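Local coordinates for Endonuclease/exonuclease/phosphatase (Leptotrichia buccalis C-1013-b, PDB 3TEB), which is probably a magnesium-dependent nuclease or related hydrolase of the endonuclease/exonuclease/phosphatase family, at residues Gln135-Pro147 with Thr165-Thr179. Numbering follows the deposited sequence.
Sequences QDIEFYSCHMNLP and TQNSNLKILMGDFNT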
# COMPACT_ATOMS: atom_id res chain seq x y z
N GLN A 135 -3.77 14.96 -16.58
CA GLN A 135 -3.56 13.53 -16.83
C GLN A 135 -4.35 12.73 -15.80
O GLN A 135 -4.43 13.12 -14.64
CB GLN A 135 -2.08 13.18 -16.71
CG GLN A 135 -1.72 11.76 -17.15
CD GLN A 135 -0.28 11.37 -16.81
OE1 GLN A 135 0.51 12.19 -16.32
NE2 GLN A 135 0.07 10.12 -17.07
N ASP A 136 -4.94 11.61 -16.23
CA ASP A 136 -5.58 10.69 -15.27
C ASP A 136 -4.60 9.61 -14.82
O ASP A 136 -4.04 8.88 -15.64
CB ASP A 136 -6.85 10.06 -15.88
CG ASP A 136 -8.03 11.03 -15.94
OD1 ASP A 136 -7.88 12.20 -15.54
OD2 ASP A 136 -9.13 10.60 -16.38
N ILE A 137 -4.40 9.53 -13.50
CA ILE A 137 -3.50 8.53 -12.89
C ILE A 137 -4.29 7.59 -12.00
O ILE A 137 -5.13 8.03 -11.21
CB ILE A 137 -2.37 9.19 -12.06
CG1 ILE A 137 -1.63 10.26 -12.88
CG2 ILE A 137 -1.38 8.14 -11.57
CD1 ILE A 137 -0.87 11.28 -12.04
N GLU A 138 -4.02 6.30 -12.12
CA GLU A 138 -4.68 5.29 -11.30
C GLU A 138 -3.70 4.73 -10.30
O GLU A 138 -2.62 4.30 -10.67
CB GLU A 138 -5.23 4.17 -12.15
CG GLU A 138 -6.37 4.61 -13.05
CD GLU A 138 -6.71 3.61 -14.13
OE1 GLU A 138 -6.25 2.45 -14.05
OE2 GLU A 138 -7.43 3.98 -15.08
N PHE A 139 -4.09 4.77 -9.02
CA PHE A 139 -3.26 4.29 -7.91
C PHE A 139 -3.86 3.01 -7.34
O PHE A 139 -5.06 2.94 -7.13
CB PHE A 139 -3.18 5.36 -6.82
CG PHE A 139 -2.35 6.54 -7.21
CD1 PHE A 139 -0.96 6.53 -7.04
CD2 PHE A 139 -2.94 7.68 -7.75
CE1 PHE A 139 -0.17 7.64 -7.41
CE2 PHE A 139 -2.17 8.80 -8.12
CZ PHE A 139 -0.78 8.77 -7.95
N TYR A 140 -3.04 1.99 -7.13
CA TYR A 140 -3.57 0.71 -6.66
C TYR A 140 -2.85 0.28 -5.41
O TYR A 140 -1.62 0.23 -5.40
CB TYR A 140 -3.38 -0.38 -7.72
CG TYR A 140 -4.20 -0.21 -8.98
CD1 TYR A 140 -5.31 -1.01 -9.21
CD2 TYR A 140 -3.85 0.73 -9.94
CE1 TYR A 140 -6.07 -0.87 -10.38
CE2 TYR A 140 -4.59 0.88 -11.11
CZ TYR A 140 -5.70 0.08 -11.32
OH TYR A 140 -6.44 0.22 -12.48
N SER A 141 -3.60 -0.03 -4.36
CA SER A 141 -3.04 -0.52 -3.10
C SER A 141 -3.13 -2.03 -3.06
O SER A 141 -4.22 -2.58 -3.09
CB SER A 141 -3.77 0.09 -1.92
OG SER A 141 -3.12 -0.22 -0.71
N CYS A 142 -1.98 -2.71 -3.01
CA CYS A 142 -1.95 -4.15 -3.20
C CYS A 142 -1.27 -4.85 -2.06
O CYS A 142 -0.27 -4.36 -1.53
CB CYS A 142 -1.17 -4.53 -4.44
SG CYS A 142 -1.36 -3.38 -5.79
N HIS A 143 -1.82 -6.02 -1.71
CA HIS A 143 -1.18 -6.91 -0.76
C HIS A 143 -1.34 -8.35 -1.25
O HIS A 143 -2.40 -8.96 -1.08
CB HIS A 143 -1.75 -6.72 0.64
CG HIS A 143 -1.14 -7.63 1.66
ND1 HIS A 143 -1.86 -8.18 2.69
CD2 HIS A 143 0.12 -8.11 1.78
CE1 HIS A 143 -1.07 -8.94 3.42
NE2 HIS A 143 0.14 -8.91 2.89
N MSE A 144 -0.27 -8.87 -1.84
CA MSE A 144 -0.30 -10.15 -2.56
C MSE A 144 0.07 -11.32 -1.69
O MSE A 144 0.62 -11.14 -0.60
CB MSE A 144 0.66 -10.11 -3.76
CG MSE A 144 0.62 -8.82 -4.57
SE MSE A 144 -1.09 -8.49 -5.45
CE MSE A 144 -1.04 -9.96 -6.72
N ASN A 145 -0.21 -12.52 -2.18
CA ASN A 145 0.19 -13.76 -1.54
C ASN A 145 1.66 -14.06 -1.80
O ASN A 145 2.29 -13.42 -2.66
CB ASN A 145 -0.67 -14.91 -2.04
CG ASN A 145 -2.14 -14.72 -1.76
OD1 ASN A 145 -2.56 -14.69 -0.60
ND2 ASN A 145 -2.93 -14.58 -2.81
N LEU A 146 2.22 -15.04 -1.07
CA LEU A 146 3.57 -15.52 -1.34
C LEU A 146 3.66 -16.02 -2.78
O LEU A 146 2.70 -16.58 -3.30
CB LEU A 146 3.96 -16.62 -0.36
CG LEU A 146 4.04 -16.25 1.14
CD1 LEU A 146 4.09 -17.51 1.99
CD2 LEU A 146 5.21 -15.31 1.47
N PRO A 147 4.81 -15.81 -3.44
CA PRO A 147 4.96 -16.22 -4.84
C PRO A 147 4.79 -17.73 -5.01
O PRO A 147 4.24 -18.18 -6.01
CB PRO A 147 6.39 -15.82 -5.18
CG PRO A 147 6.77 -14.83 -4.14
CD PRO A 147 6.06 -15.25 -2.90
N THR A 165 -9.09 -1.65 -15.70
CA THR A 165 -9.53 -0.58 -16.62
C THR A 165 -8.79 -0.72 -17.93
O THR A 165 -7.59 -1.01 -17.96
CB THR A 165 -9.33 0.88 -16.09
OG1 THR A 165 -7.93 1.16 -15.94
CG2 THR A 165 -10.04 1.11 -14.77
N GLN A 166 -9.52 -0.51 -19.02
CA GLN A 166 -8.96 -0.64 -20.36
C GLN A 166 -8.70 0.74 -20.92
O GLN A 166 -9.56 1.32 -21.58
CB GLN A 166 -9.94 -1.41 -21.26
CG GLN A 166 -10.20 -2.84 -20.81
CD GLN A 166 -9.01 -3.76 -21.06
OE1 GLN A 166 -8.39 -4.27 -20.12
NE2 GLN A 166 -8.68 -3.96 -22.34
N ASN A 167 -7.54 1.29 -20.63
CA ASN A 167 -7.15 2.60 -21.13
C ASN A 167 -5.64 2.69 -21.16
O ASN A 167 -4.95 1.76 -20.74
CB ASN A 167 -7.74 3.73 -20.27
CG ASN A 167 -7.36 3.62 -18.77
OD1 ASN A 167 -6.47 2.86 -18.37
ND2 ASN A 167 -8.04 4.41 -17.95
N SER A 168 -5.12 3.80 -21.65
CA SER A 168 -3.69 3.99 -21.63
C SER A 168 -3.34 5.02 -20.56
O SER A 168 -2.67 6.01 -20.83
CB SER A 168 -3.16 4.38 -23.01
OG SER A 168 -4.00 5.33 -23.60
N ASN A 169 -3.81 4.76 -19.35
CA ASN A 169 -3.53 5.61 -18.21
C ASN A 169 -2.28 5.18 -17.49
O ASN A 169 -1.93 3.99 -17.49
CB ASN A 169 -4.69 5.56 -17.23
CG ASN A 169 -5.69 6.63 -17.49
OD1 ASN A 169 -5.60 7.33 -18.49
ND2 ASN A 169 -6.66 6.78 -16.59
N LEU A 170 -1.60 6.14 -16.87
CA LEU A 170 -0.52 5.81 -15.96
C LEU A 170 -1.13 5.09 -14.77
O LEU A 170 -2.04 5.60 -14.10
CB LEU A 170 0.23 7.06 -15.51
CG LEU A 170 1.29 6.92 -14.41
CD1 LEU A 170 2.40 5.99 -14.83
CD2 LEU A 170 1.84 8.28 -14.07
N LYS A 171 -0.64 3.88 -14.54
CA LYS A 171 -1.10 3.06 -13.43
C LYS A 171 0.05 2.94 -12.46
O LYS A 171 1.15 2.50 -12.83
CB LYS A 171 -1.56 1.69 -13.93
CG LYS A 171 -2.88 1.75 -14.63
CD LYS A 171 -3.24 0.51 -15.40
CE LYS A 171 -4.46 0.83 -16.24
NZ LYS A 171 -5.24 -0.35 -16.66
N ILE A 172 -0.18 3.37 -11.22
CA ILE A 172 0.83 3.24 -10.15
C ILE A 172 0.32 2.28 -9.09
O ILE A 172 -0.78 2.42 -8.55
CB ILE A 172 1.28 4.60 -9.59
CG1 ILE A 172 2.13 5.32 -10.63
CG2 ILE A 172 2.08 4.41 -8.31
CD1 ILE A 172 2.31 6.78 -10.38
N LEU A 173 1.17 1.31 -8.80
CA LEU A 173 0.72 0.08 -8.21
C LEU A 173 1.59 -0.20 -6.98
O LEU A 173 2.74 -0.60 -7.11
CB LEU A 173 0.84 -0.96 -9.31
CG LEU A 173 0.08 -2.26 -9.26
CD1 LEU A 173 -0.32 -2.65 -10.65
CD2 LEU A 173 1.03 -3.27 -8.64
N MSE A 174 1.02 0.04 -5.80
CA MSE A 174 1.74 0.16 -4.53
C MSE A 174 1.41 -0.93 -3.51
O MSE A 174 0.24 -1.25 -3.28
CB MSE A 174 1.39 1.49 -3.86
CG MSE A 174 1.76 2.74 -4.63
SE MSE A 174 0.85 4.31 -3.92
CE MSE A 174 -0.89 3.93 -4.63
N GLY A 175 2.44 -1.47 -2.87
CA GLY A 175 2.23 -2.30 -1.69
C GLY A 175 3.12 -3.50 -1.44
O GLY A 175 4.23 -3.62 -1.96
N ASP A 176 2.59 -4.40 -0.61
CA ASP A 176 3.34 -5.53 -0.11
C ASP A 176 3.17 -6.69 -1.07
O ASP A 176 2.07 -7.20 -1.23
CB ASP A 176 2.82 -5.90 1.27
CG ASP A 176 3.62 -7.01 1.92
OD1 ASP A 176 4.75 -7.33 1.45
OD2 ASP A 176 3.11 -7.58 2.93
N PHE A 177 4.27 -7.11 -1.68
CA PHE A 177 4.22 -8.16 -2.70
C PHE A 177 4.72 -9.51 -2.21
O PHE A 177 4.68 -10.50 -2.96
CB PHE A 177 4.96 -7.72 -3.97
CG PHE A 177 4.16 -6.78 -4.81
CD1 PHE A 177 4.02 -5.44 -4.44
CD2 PHE A 177 3.52 -7.24 -5.97
CE1 PHE A 177 3.25 -4.56 -5.21
CE2 PHE A 177 2.75 -6.37 -6.76
CZ PHE A 177 2.61 -5.03 -6.38
N ASN A 178 5.17 -9.55 -0.95
CA ASN A 178 5.73 -10.76 -0.34
C ASN A 178 6.81 -11.42 -1.18
O ASN A 178 6.86 -12.65 -1.26
CB ASN A 178 4.62 -11.78 -0.07
CG ASN A 178 3.86 -11.50 1.20
OD1 ASN A 178 4.45 -11.24 2.26
ND2 ASN A 178 2.54 -11.58 1.12
N THR A 179 7.66 -10.61 -1.80
CA THR A 179 8.68 -11.12 -2.72
C THR A 179 10.00 -10.39 -2.54
O THR A 179 10.07 -9.18 -2.73
CB THR A 179 8.22 -10.97 -4.17
OG1 THR A 179 7.01 -11.71 -4.35
CG2 THR A 179 9.26 -11.52 -5.11
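The carboxylate of E138 meets the turn before strand 170-174 with both oxygens. T165 OG1 donates to E138 OE1 at 2.8 Å on the syn side, near the carboxylate plane, and Y140 OH reaches the same oxygen from above that plane. N167 ND2 approaches E138 OE2 at 3.0 Å, nearly in line with its C-O bond, whereas N169 ND2, on the same face, gives a longer and more bent bond (142°). Four donors therefore hold the group's rotation. With CG beside the backbone N (chi1 -67°) and the chain extended beyond it, E138 runs alongside K171, whose NZ makes a long salt bridge to E138 OE1 and donates to T165 O and, outside the pair, to L162 O. An alanine in place of E138 would probably leave T165, N167, N169 and Y140 without the carboxylate that they share.

The strands pair in parallel, 18° apart; E138 N to L170 O (2.9 Å) and I172 N to E138 O are both nearly straight. On the other face, M174 CE meets the edge of the F139 ring, 3.5 Å from F139 CD1. At the far end N178 ND2 binds M144 O at 2.6 Å, and M144 CG packs 3.6 Å from F177 CD2. This end borders the metal site: the H143 side chain is about 4 Å from that of E42, which binds magnesium in a structure of this protein, and that of D176 is about 6 Å from the bound ion.

The pair forms a beta-alpha-beta unit with helix 154-162, whose I161 touches Y140 and L173. F139, I172 and M174 pack on strand 4-10 of the second sheet, as in the DNase I-like fold, while strands 124-132 and 225-233 flank the pair.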